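Local coordinates for hypothetical protein PA3696 (Pseudomonas aeruginosa, PDB 1YOX) that is of unknown function but belongs to the AIM24 family of the cupin clan and forms a three-chain assembly built mainly of antiparallel beta sheets, at residues Val20-Asp25 and Phe119-Tyr124; Gly35-Met40 and Thr78-Glu83; Phe113-Ser118 and Gly139-Glu144; Thr179-Ala184 and Phe227-Gly232. All coordinates share one frame; numbering follows the deposited sequence.

Contact 1. Residues Val20-Asp25 and Phe119-Tyr124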
loop_
_atom_site.group_PDB
_atom_site.type_symbol
_atom_site.label_atom_id
_atom_site.label_comp_id
_atom_site.label_asym_id
_atom_site.label_seq_id
_atom_site.Cartn_x
_atom_site.Cartn_y
_atom_site.Cartn_z
ATOM N N VAL C 20 13.135 7.816 -0.878
ATOM C CA VAL C 20 14.048 8.903 -1.103
ATOM C C VAL C 20 15.495 8.449 -1.005
ATOM O O VAL C 20 15.959 7.986 0.028
ATOM C CB VAL C 20 13.752 10.147 -0.192
ATOM C CG1 VAL C 20 14.025 9.838 1.266
ATOM C CG2 VAL C 20 14.592 11.339 -0.659
ATOM N N GLU C 21 16.203 8.581 -2.113
ATOM C CA GLU C 21 17.605 8.233 -2.142
ATOM C C GLU C 21 18.376 9.533 -2.011
ATOM O O GLU C 21 18.334 10.388 -2.894
ATOM C CB GLU C 21 17.982 7.478 -3.417
ATOM C CG GLU C 21 19.398 6.902 -3.352
ATOM C CD GLU C 21 19.999 6.636 -4.715
ATOM O OE1 GLU C 21 19.944 5.474 -5.166
ATOM O OE2 GLU C 21 20.499 7.591 -5.353
ATOM N N ILE C 22 19.047 9.668 -0.879
ATOM C CA ILE C 22 19.829 10.832 -0.519
ATOM C C ILE C 22 21.262 10.618 -0.979
ATOM O O ILE C 22 21.878 9.599 -0.676
ATOM C CB ILE C 22 19.851 11.037 1.014
ATOM C CG1 ILE C 22 18.412 11.080 1.606
ATOM C CG2 ILE C 22 20.721 12.278 1.386
ATOM C CD1 ILE C 22 17.587 12.323 1.250
ATOM N N GLU C 23 21.772 11.594 -1.732
ATOM C CA GLU C 23 23.154 11.592 -2.197
ATOM C C GLU C 23 24.005 12.424 -1.235
ATOM O O GLU C 23 23.778 13.621 -1.081
ATOM C CB GLU C 23 23.216 12.162 -3.615
ATOM C CG GLU C 23 24.618 12.176 -4.206
ATOM C CD GLU C 23 24.596 12.492 -5.675
ATOM O OE1 GLU C 23 24.248 11.579 -6.465
ATOM O OE2 GLU C 23 24.901 13.657 -6.037
ATOM N N LEU C 24 24.958 11.768 -0.587
ATOM C CA LEU C 24 25.841 12.399 0.395
ATOM C C LEU C 24 27.231 12.677 -0.199
ATOM O O LEU C 24 27.900 11.742 -0.629
ATOM C CB LEU C 24 25.996 11.463 1.611
ATOM C CG LEU C 24 25.148 11.568 2.901
ATOM C CD1 LEU C 24 23.834 12.296 2.728
ATOM C CD2 LEU C 24 24.955 10.250 3.597
ATOM N N ASP C 25 27.659 13.952 -0.231
ATOM C CA ASP C 25 29.082 14.279 -0.486
ATOM C C ASP C 25 29.959 13.950 0.729
ATOM O O ASP C 25 29.430 13.759 1.844
ATOM C CB ASP C 25 29.242 15.721 -0.947
ATOM C CG ASP C 25 28.435 16.012 -2.211
ATOM O OD1 ASP C 25 28.404 15.143 -3.117
ATOM O OD2 ASP C 25 27.802 17.092 -2.285
ATOM N N PHE C 119 7.224 12.049 9.430
ATOM C CA PHE C 119 8.638 12.377 9.265
ATOM C C PHE C 119 9.426 11.227 8.600
ATOM O O PHE C 119 9.383 10.090 9.062
ATOM C CB PHE C 119 9.288 12.795 10.596
ATOM C CG PHE C 119 10.763 13.060 10.479
ATOM C CD1 PHE C 119 11.228 14.263 9.948
ATOM C CD2 PHE C 119 11.696 12.084 10.834
ATOM C CE1 PHE C 119 12.617 14.514 9.816
ATOM C CE2 PHE C 119 13.088 12.329 10.695
ATOM C CZ PHE C 119 13.536 13.542 10.192
ATOM N N LEU C 120 10.125 11.516 7.510
ATOM C CA LEU C 120 10.975 10.512 6.841
ATOM C C LEU C 120 12.483 10.736 7.062
ATOM O O LEU C 120 13.170 9.879 7.634
ATOM C CB LEU C 120 10.648 10.405 5.341
ATOM C CG LEU C 120 11.406 9.318 4.582
ATOM C CD1 LEU C 120 11.331 7.987 5.361
ATOM C CD2 LEU C 120 10.852 9.164 3.180
ATOM N N CYS C 121 13.009 11.861 6.587
ATOM C CA CYS C 121 14.389 12.245 6.929
ATOM C C CYS C 121 14.642 13.721 6.699
ATOM O O CYS C 121 13.814 14.429 6.100
ATOM C CB CYS C 121 15.427 11.420 6.149
ATOM S SG CYS C 121 15.190 11.559 4.419
ATOM N N ALA C 122 15.788 14.179 7.192
ATOM C CA ALA C 122 16.169 15.571 7.048
ATOM C C ALA C 122 17.685 15.737 7.005
ATOM O O ALA C 122 18.451 14.900 7.520
ATOM C CB ALA C 122 15.613 16.357 8.169
ATOM N N ALA C 123 18.093 16.849 6.395
ATOM C CA ALA C 123 19.474 17.294 6.363
ATOM C C ALA C 123 19.985 17.501 7.776
ATOM O O ALA C 123 19.258 18.021 8.640
ATOM C CB ALA C 123 19.570 18.579 5.568
ATOM N N TYR C 124 21.223 17.074 8.018
ATOM C CA TYR C 124 21.910 17.429 9.250
ATOM C C TYR C 124 21.808 18.949 9.451
ATOM O O TYR C 124 21.892 19.713 8.480
ATOM C CB TYR C 124 23.375 16.962 9.241
ATOM C CG TYR C 124 24.040 17.172 10.585
ATOM C CD1 TYR C 124 23.518 16.568 11.733
ATOM C CD2 TYR C 124 25.151 18.017 10.724
ATOM C CE1 TYR C 124 24.096 16.781 13.000
ATOM C CE2 TYR C 124 25.742 18.246 11.989
ATOM C CZ TYR C 124 25.204 17.621 13.121
ATOM O OH TYR C 124 25.750 17.799 14.373
#
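L120 meets V20 where two beta sheets pack face to face: methyl CD2 of L120 lies 3.8 Å from CG1 of V20, and the two side chains pass alongside one another, pointing opposite ways. L120 reaches across because chi1 (-176°) turns CG away from the backbone N. C121 comes next and also points at the opposing strand. Its SG is 3.8 Å from V20 CG1 and 4.0 Å from I22 CD1, so the small sulfur packs against two methyls, while the beta-branched V20 and I22 suit an extended strand. Two residues, L120 and C121, stand opposite the single residue F158 of strand 156-162, a classic beta bulge, which lets both point at the facing sheet. The arrangement is a beta sandwich interface: strand 20-24 belongs to a four-stranded antiparallel sheet and strand 119-123 to a six-stranded one, and their axes approach to 9.5 Å at only 13°. F92, V30 and A32 close round C121 in the same buried layer. Beyond the bulge, A122 turns its methyl to the other face, against V157. At the end of the strand, the ring of Y124 meets that of H79.

Contact 2. Residues Gly35-Met40 and Thr78-Glu83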
loop_
_atom_site.group_PDB
_atom_site.type_symbol
_atom_site.label_atom_id
_atom_site.label_comp_id
_atom_site.label_asym_id
_atom_site.label_seq_id
_atom_site.Cartn_x
_atom_site.Cartn_y
_atom_site.Cartn_z
ATOM N N GLY C 35 14.852 2.660 11.254
ATOM C CA GLY C 35 13.917 1.679 10.688
ATOM C C GLY C 35 13.385 2.063 9.309
ATOM O O GLY C 35 12.817 1.237 8.619
ATOM N N ALA C 36 13.591 3.317 8.903
ATOM C CA ALA C 36 13.261 3.773 7.547
ATOM C C ALA C 36 14.313 3.496 6.440
ATOM O O ALA C 36 13.977 3.526 5.254
ATOM C CB ALA C 36 12.869 5.221 7.556
HETATM N N MSE C 37 15.557 3.205 6.807
HETATM C CA MSE C 37 16.584 2.967 5.799
HETATM C C MSE C 37 16.369 1.664 5.013
HETATM O O MSE C 37 16.131 0.595 5.606
HETATM C CB MSE C 37 17.984 2.996 6.426
HETATM C CG MSE C 37 18.540 1.624 6.751
HETATM SE SE MSE C 37 19.597 0.850 5.277
HETATM C CE MSE C 37 20.563 2.456 5.148
ATOM N N ASN C 38 16.469 1.760 3.691
ATOM C CA ASN C 38 16.386 0.594 2.796
ATOM C C ASN C 38 17.754 0.055 2.389
ATOM O O ASN C 38 17.935 -1.172 2.293
ATOM C CB ASN C 38 15.692 0.935 1.492
ATOM C CG ASN C 38 14.269 1.415 1.661
ATOM O OD1 ASN C 38 13.824 2.249 0.875
ATOM N ND2 ASN C 38 13.536 0.878 2.631
ATOM N N TYR C 39 18.681 0.964 2.066
ATOM C CA TYR C 39 20.013 0.594 1.627
ATOM C C TYR C 39 21.009 1.732 1.756
ATOM O O TYR C 39 20.652 2.905 1.779
ATOM C CB TYR C 39 20.030 0.014 0.190
ATOM C CG TYR C 39 19.679 1.012 -0.903
ATOM C CD1 TYR C 39 18.404 1.024 -1.456
ATOM C CD2 TYR C 39 20.614 1.946 -1.375
ATOM C CE1 TYR C 39 18.049 1.922 -2.434
ATOM C CE2 TYR C 39 20.249 2.880 -2.372
ATOM C CZ TYR C 39 18.961 2.847 -2.897
ATOM O OH TYR C 39 18.535 3.724 -3.881
HETATM N N MSE C 40 22.277 1.357 1.822
HETATM C CA MSE C 40 23.360 2.316 1.873
HETATM C C MSE C 40 24.599 1.746 1.205
HETATM O O MSE C 40 24.902 0.554 1.327
HETATM C CB MSE C 40 23.644 2.794 3.316
HETATM C CG MSE C 40 23.846 1.711 4.327
HETATM SE SE MSE C 40 23.879 2.328 6.213
HETATM C CE MSE C 40 23.846 0.455 6.940
ATOM N N THR C 78 18.763 8.679 13.938
ATOM C CA THR C 78 20.068 8.173 13.518
ATOM C C THR C 78 20.709 9.079 12.475
ATOM O O THR C 78 20.035 9.609 11.601
ATOM C CB THR C 78 20.016 6.739 13.007
ATOM O OG1 THR C 78 19.109 6.668 11.903
ATOM C CG2 THR C 78 19.585 5.781 14.120
ATOM N N HIS C 79 22.014 9.269 12.606
ATOM C CA HIS C 79 22.797 10.094 11.682
ATOM C C HIS C 79 23.515 9.192 10.686
ATOM O O HIS C 79 24.213 8.255 11.074
ATOM C CB HIS C 79 23.821 10.945 12.446
ATOM C CG HIS C 79 23.225 12.074 13.226
ATOM N ND1 HIS C 79 22.076 11.945 13.980
ATOM C CD2 HIS C 79 23.626 13.357 13.378
ATOM C CE1 HIS C 79 21.794 13.097 14.559
ATOM N NE2 HIS C 79 22.723 13.970 14.214
ATOM N N PHE C 80 23.322 9.464 9.408
ATOM C CA PHE C 80 24.056 8.758 8.348
ATOM C C PHE C 80 25.075 9.716 7.722
ATOM O O PHE C 80 24.705 10.724 7.141
ATOM C CB PHE C 80 23.082 8.199 7.295
ATOM C CG PHE C 80 22.141 7.153 7.841
ATOM C CD1 PHE C 80 21.004 7.524 8.576
ATOM C CD2 PHE C 80 22.400 5.803 7.658
ATOM C CE1 PHE C 80 20.144 6.556 9.107
ATOM C CE2 PHE C 80 21.518 4.821 8.175
ATOM C CZ PHE C 80 20.397 5.201 8.891
ATOM N N THR C 81 26.358 9.405 7.869
ATOM C CA THR C 81 27.417 10.247 7.310
ATOM C C THR C 81 28.235 9.533 6.243
ATOM O O THR C 81 28.507 8.316 6.346
ATOM C CB THR C 81 28.333 10.824 8.412
ATOM O OG1 THR C 81 27.511 11.435 9.402
ATOM C CG2 THR C 81 29.266 11.913 7.850
ATOM N N ASN C 82 28.598 10.304 5.210
ATOM C CA ASN C 82 29.588 9.892 4.204
ATOM C C ASN C 82 31.039 10.035 4.730
ATOM O O ASN C 82 31.569 11.152 4.855
ATOM C CB ASN C 82 29.391 10.707 2.937
ATOM C CG ASN C 82 30.310 10.279 1.783
ATOM O OD1 ASN C 82 30.139 10.741 0.650
ATOM N ND2 ASN C 82 31.250 9.403 2.054
ATOM N N GLU C 83 31.652 8.892 5.035
ATOM C CA GLU C 83 33.011 8.827 5.571
ATOM C C GLU C 83 34.037 8.477 4.496
ATOM O O GLU C 83 35.182 8.118 4.815
ATOM C CB GLU C 83 33.098 7.755 6.662
ATOM C CG GLU C 83 32.036 7.861 7.725
ATOM C CD GLU C 83 32.541 8.560 8.959
ATOM O OE1 GLU C 83 33.067 7.844 9.840
ATOM O OE2 GLU C 83 32.443 9.812 9.037
#
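F80 lends one corner of its ring to two selenomethionines, M37 and M40, between two packed beta sheets; M40 makes a Met-aromatic contact, M37 an apolar one. Strand 78-82 lies in a six-stranded antiparallel sheet and strand 37-40 at the border of a four-stranded one, and all three side chains point into the layer between them. F80 gives up the largest area of the three: its CG is anti to the carbonyl carbon (chi1 -64°), which lays the ring out toward the facing strand. M40 reaches it from the edge. The SE atom of M40 sits 5.1 Å from the centroid of the F80 ring and 86° off its normal, thus practically in the ring plane, where the rim hydrogens can meet the polarisable selenium. M40 gets there with an extended chain beyond CG, running roughly perpendicular to the F80 side chain. M37 instead folds its flexible chain at chi2 and chi3, bringing CE to 4.0 Å from F80 CE2, obliquely. Such long unbranched chains suit a core where neighbours such as V90, F92 and F46 also have to be fitted. Y39 and M40 also pair antiparallel with a strand of the second subunit, which continues the sheet across the interface. M40 SE likewise lies 4.0 Å from F80 CE2, while ring atom CZ of F80 is 4.1 Å from M37 CB.

Contact 3. Residues Phe113-Ser118 and Gly139-Glu144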
loop_
_atom_site.group_PDB
_atom_site.type_symbol
_atom_site.label_atom_id
_atom_site.label_comp_id
_atom_site.label_asym_id
_atom_site.label_seq_id
_atom_site.Cartn_x
_atom_site.Cartn_y
_atom_site.Cartn_z
ATOM N N PHE C 113 5.660 21.829 10.805
ATOM C CA PHE C 113 5.025 20.935 11.749
ATOM C C PHE C 113 4.657 19.633 11.060
ATOM O O PHE C 113 4.120 19.621 9.937
ATOM C CB PHE C 113 3.794 21.599 12.350
ATOM C CG PHE C 113 4.125 22.808 13.180
ATOM C CD1 PHE C 113 4.159 24.079 12.600
ATOM C CD2 PHE C 113 4.464 22.673 14.528
ATOM C CE1 PHE C 113 4.505 25.218 13.376
ATOM C CE2 PHE C 113 4.797 23.803 15.307
ATOM C CZ PHE C 113 4.810 25.068 14.728
ATOM N N CYS C 114 4.927 18.532 11.744
ATOM C CA CYS C 114 4.898 17.252 11.083
ATOM C C CYS C 114 4.378 16.180 11.997
ATOM O O CYS C 114 4.904 16.031 13.082
ATOM C CB CYS C 114 6.332 16.891 10.690
ATOM S SG CYS C 114 6.352 15.657 9.490
ATOM N N GLN C 115 3.367 15.419 11.569
ATOM C CA GLN C 115 2.986 14.215 12.321
ATOM C C GLN C 115 4.183 13.269 12.383
ATOM O O GLN C 115 4.863 13.064 11.399
ATOM C CB GLN C 115 1.756 13.510 11.741
ATOM C CG GLN C 115 1.147 12.520 12.769
ATOM C CD GLN C 115 0.125 11.553 12.213
ATOM O OE1 GLN C 115 -0.578 11.861 11.232
ATOM N NE2 GLN C 115 -0.008 10.377 12.871
ATOM N N LYS C 116 4.467 12.711 13.545
ATOM C CA LYS C 116 5.711 11.963 13.706
ATOM C C LYS C 116 5.845 10.790 12.722
ATOM O O LYS C 116 6.934 10.547 12.182
ATOM C CB LYS C 116 5.933 11.542 15.163
ATOM C CG LYS C 116 7.133 10.609 15.377
ATOM C CD LYS C 116 7.188 10.081 16.813
ATOM C CE LYS C 116 7.865 8.726 16.868
ATOM N NZ LYS C 116 7.208 7.723 15.883
ATOM N N ASP C 117 4.743 10.098 12.466
ATOM C CA ASP C 117 4.722 8.940 11.557
ATOM C C ASP C 117 5.069 9.396 10.153
ATOM O O ASP C 117 5.495 8.602 9.341
ATOM C CB ASP C 117 3.321 8.292 11.503
ATOM C CG ASP C 117 3.078 7.324 12.640
ATOM O OD1 ASP C 117 4.059 6.673 13.050
ATOM O OD2 ASP C 117 1.910 7.197 13.114
ATOM N N SER C 118 4.806 10.671 9.878
ATOM C CA SER C 118 5.053 11.248 8.594
ATOM C C SER C 118 6.489 11.726 8.371
ATOM O O SER C 118 6.918 11.826 7.231
ATOM C CB SER C 118 4.071 12.375 8.339
ATOM O OG SER C 118 2.900 11.885 7.721
ATOM N N GLY C 139 -8.399 3.759 20.981
ATOM C CA GLY C 139 -8.036 3.284 19.638
ATOM C C GLY C 139 -6.541 3.440 19.354
ATOM O O GLY C 139 -5.716 3.392 20.273
ATOM N N PHE C 140 -6.197 3.648 18.085
ATOM C CA PHE C 140 -4.802 3.753 17.650
ATOM C C PHE C 140 -4.054 4.831 18.395
ATOM O O PHE C 140 -2.910 4.630 18.806
ATOM C CB PHE C 140 -4.693 4.015 16.132
ATOM C CG PHE C 140 -3.265 4.170 15.652
ATOM C CD1 PHE C 140 -2.510 3.054 15.301
ATOM C CD2 PHE C 140 -2.669 5.430 15.584
ATOM C CE1 PHE C 140 -1.190 3.182 14.877
ATOM C CE2 PHE C 140 -1.364 5.572 15.161
ATOM C CZ PHE C 140 -0.619 4.438 14.797
ATOM N N PHE C 141 -4.694 5.989 18.565
ATOM C CA PHE C 141 -4.030 7.076 19.287
ATOM C C PHE C 141 -4.046 6.902 20.818
ATOM O O PHE C 141 -3.428 7.680 21.545
ATOM C CB PHE C 141 -4.494 8.463 18.791
ATOM C CG PHE C 141 -3.970 8.806 17.419
ATOM C CD1 PHE C 141 -4.837 9.117 16.387
ATOM C CD2 PHE C 141 -2.603 8.772 17.165
ATOM C CE1 PHE C 141 -4.360 9.417 15.125
ATOM C CE2 PHE C 141 -2.092 9.066 15.914
ATOM C CZ PHE C 141 -2.968 9.386 14.880
ATOM N N GLY C 142 -4.697 5.846 21.293
ATOM C CA GLY C 142 -4.505 5.381 22.673
ATOM C C GLY C 142 -3.136 4.754 22.918
ATOM O O GLY C 142 -2.680 4.652 24.064
ATOM N N GLY C 143 -2.455 4.336 21.852
ATOM C CA GLY C 143 -1.170 3.656 22.024
ATOM C C GLY C 143 -0.058 4.634 22.355
ATOM O O GLY C 143 0.034 5.176 23.468
ATOM N N GLU C 144 0.778 4.851 21.349
ATOM C CA GLU C 144 1.844 5.833 21.359
ATOM C C GLU C 144 1.291 7.236 21.663
ATOM O O GLU C 144 1.838 7.960 22.509
ATOM C CB GLU C 144 2.556 5.765 19.988
ATOM C CG GLU C 144 2.627 4.287 19.455
ATOM C CD GLU C 144 3.012 4.129 17.963
ATOM O OE1 GLU C 144 3.970 3.357 17.704
ATOM O OE2 GLU C 144 2.352 4.736 17.066
#
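Q115, at the end of a beta strand, and D117, in the turn that follows, reach the rims of two phenylalanine rings, F141 and F140, on the connection between strands 127-134 and 146-152 of the same six-stranded antiparallel sheet. The Q115 chain is fully stretched, with CG anti to the backbone N (chi1 -163°), so its amide arrives from the opposite direction to F141. The amide comes to the ring at its edge, near the CZ corner, with the two planes 60° apart; a long, flexible side chain suits the span from strand to loop. D117 meets F140 in much the same manner. Its OD2 lies 4.1 Å from F140 CZ, close to the ring plane, and carboxylate and ring are inclined at 52°, an approach in which the negative oxygen faces the slightly positive rim hydrogens. The two rings are set against each other too: F140 presents its edge to a face of F141, with CD2 of F140 3.6 Å above that plane and displaced toward the rim. S228 and A231 of helix 227-237 pack on F140. The strongest partner of D117 is R233 of the second subunit, which forms a salt bridge with OD1 and another with E144, and so probably offsets the like charges of the two acids. Backbone turns shape both segments: S118 N donates to Q115 O at 2.8 Å, and G142 N to G139 O at 2.8 Å.

Contact 4. Residues Thr179-Ala184 and Phe227-Gly232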
loop_
_atom_site.group_PDB
_atom_site.type_symbol
_atom_site.label_atom_id
_atom_site.label_comp_id
_atom_site.label_asym_id
_atom_site.label_seq_id
_atom_site.Cartn_x
_atom_site.Cartn_y
_atom_site.Cartn_z
ATOM N N THR C 179 -8.324 13.094 12.295
ATOM C CA THR C 179 -7.090 13.465 12.983
ATOM C C THR C 179 -5.798 12.860 12.426
ATOM O O THR C 179 -4.826 13.572 12.220
ATOM C CB THR C 179 -7.254 13.339 14.510
ATOM O OG1 THR C 179 -8.084 14.423 14.958
ATOM C CG2 THR C 179 -5.918 13.411 15.245
ATOM N N GLY C 180 -5.786 11.568 12.134
ATOM C CA GLY C 180 -4.581 10.947 11.583
ATOM C C GLY C 180 -4.198 11.413 10.185
ATOM O O GLY C 180 -3.049 11.252 9.788
ATOM N N CYS C 181 -5.164 11.975 9.451
ATOM C CA CYS C 181 -4.973 12.484 8.094
ATOM C C CYS C 181 -4.085 13.723 7.960
ATOM O O CYS C 181 -3.718 14.102 6.849
ATOM C CB CYS C 181 -6.325 12.751 7.421
ATOM S SG CYS C 181 -7.172 11.257 6.970
ATOM N N LEU C 182 -3.725 14.350 9.068
ATOM C CA LEU C 182 -2.804 15.482 9.014
ATOM C C LEU C 182 -1.332 15.075 8.884
ATOM O O LEU C 182 -0.745 14.558 9.819
ATOM C CB LEU C 182 -2.993 16.381 10.241
ATOM C CG LEU C 182 -2.371 17.795 10.266
ATOM C CD1 LEU C 182 -2.762 18.597 9.073
ATOM C CD2 LEU C 182 -2.762 18.541 11.560
ATOM N N VAL C 183 -0.744 15.337 7.733
ATOM C CA VAL C 183 0.680 15.127 7.528
ATOM C C VAL C 183 1.543 16.229 8.139
ATOM O O VAL C 183 2.314 15.979 9.081
ATOM C CB VAL C 183 1.020 14.992 6.017
ATOM C CG1 VAL C 183 2.524 14.713 5.814
ATOM C CG2 VAL C 183 0.200 13.894 5.405
ATOM N N ALA C 184 1.417 17.433 7.570
ATOM C CA ALA C 184 2.276 18.585 7.866
ATOM C C ALA C 184 1.499 19.900 7.691
ATOM O O ALA C 184 0.493 19.945 6.961
ATOM C CB ALA C 184 3.510 18.576 6.937
ATOM N N PHE C 227 -1.328 5.949 8.473
ATOM C CA PHE C 227 -0.921 4.700 9.066
ATOM C C PHE C 227 -1.879 4.281 10.193
ATOM O O PHE C 227 -2.113 3.079 10.433
ATOM C CB PHE C 227 0.503 4.862 9.606
ATOM C CG PHE C 227 0.982 3.702 10.426
ATOM C CD1 PHE C 227 1.224 2.468 9.840
ATOM C CD2 PHE C 227 1.212 3.853 11.781
ATOM C CE1 PHE C 227 1.677 1.417 10.581
ATOM C CE2 PHE C 227 1.672 2.797 12.529
ATOM C CZ PHE C 227 1.885 1.577 11.940
ATOM N N SER C 228 -2.412 5.283 10.884
ATOM C CA SER C 228 -3.249 5.072 12.060
ATOM C C SER C 228 -4.551 4.447 11.639
ATOM O O SER C 228 -5.105 3.606 12.349
ATOM C CB SER C 228 -3.512 6.405 12.763
ATOM O OG SER C 228 -3.872 7.409 11.830
ATOM N N ARG C 229 -5.040 4.864 10.477
ATOM C CA ARG C 229 -6.211 4.244 9.932
ATOM C C ARG C 229 -5.888 2.863 9.371
ATOM O O ARG C 229 -6.654 1.898 9.585
ATOM C CB ARG C 229 -6.872 5.132 8.886
ATOM C CG ARG C 229 -8.042 4.463 8.215
ATOM C CD ARG C 229 -8.611 5.307 7.110
ATOM N NE ARG C 229 -9.080 6.610 7.616
ATOM C CZ ARG C 229 -9.800 7.484 6.918
ATOM N NH1 ARG C 229 -10.156 7.210 5.674
ATOM N NH2 ARG C 229 -10.164 8.635 7.472
ATOM N N LEU C 230 -4.757 2.757 8.665
ATOM C CA LEU C 230 -4.343 1.469 8.114
ATOM C C LEU C 230 -4.150 0.484 9.274
ATOM O O LEU C 230 -4.810 -0.548 9.316
ATOM C CB LEU C 230 -3.038 1.591 7.303
ATOM C CG LEU C 230 -2.625 0.668 6.136
ATOM C CD1 LEU C 230 -1.086 0.532 5.989
ATOM C CD2 LEU C 230 -3.269 -0.673 6.131
ATOM N N ALA C 231 -3.268 0.812 10.222
ATOM C CA ALA C 231 -2.946 -0.118 11.318
ATOM C C ALA C 231 -4.176 -0.416 12.160
ATOM O O ALA C 231 -4.437 -1.584 12.467
ATOM C CB ALA C 231 -1.858 0.412 12.174
ATOM N N GLY C 232 -4.930 0.638 12.509
ATOM C CA GLY C 232 -6.149 0.513 13.310
ATOM C C GLY C 232 -7.175 -0.451 12.749
ATOM O O GLY C 232 -7.617 -1.385 13.456
#
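R229 NH2 is gripped by OD2 of D178, in a salt bridge, and by the carbonyl O of M37 of the third subunit, in a hydrogen bond; it also lies 4.0 Å from C181 SG, a plain contact. The contact joins the first turns of the C-terminal helix 227-237 to a 3-10 turn, 179-181, that leads into strand 182-185 of a six-stranded antiparallel sheet. Arginine suits this place because one guanidinium can serve an acid of its own chain and a backbone of a neighbour together; the weaker bond of NH1 to A36 O of that third subunit adds to the grip. The chain leaves the helix straight and bends at chi3 (-60°), which carries the guanidinium to the sulfur; SG meets it obliquely. C181 is compact enough to lie beside this charged group, and it also packs against N38 of the third subunit. One residue earlier, G180 brings the backbones close, its CA being 6.0 Å from that of S228. Lacking a side chain, the glycine allows the serine hydroxyl to rest directly against its main chain. S228 in turn has OG between its backbone N and carbonyl carbon (chi1 46°), and that OG lies 3.6 Å from G180 CA.

The four contacts fall into two pairs on different sides of the molecule. Contacts 1 and 2, centres 8 Å apart, lie between the four-stranded sheet and the six-stranded sheet that holds strands 78-82 and 119-123; contact 2 is nested within the loop closed by contact 1, and E21 OE1 and Y39 OH, 2.6 Å apart, tie them. Contacts 3 and 4, centres 7 Å apart, share the second six-stranded sheet, where strands 111-115 and 182-185 are neighbours, and bring in helix 227-237. Contact 3 crosses contact 1 along the chain, 113-118 preceding 119-124 and 139-144 following it. R229 of contact 4 binds contact 2 of a neighbouring subunit, so one subunit's C-terminal helix meets another's strand 37-40 region.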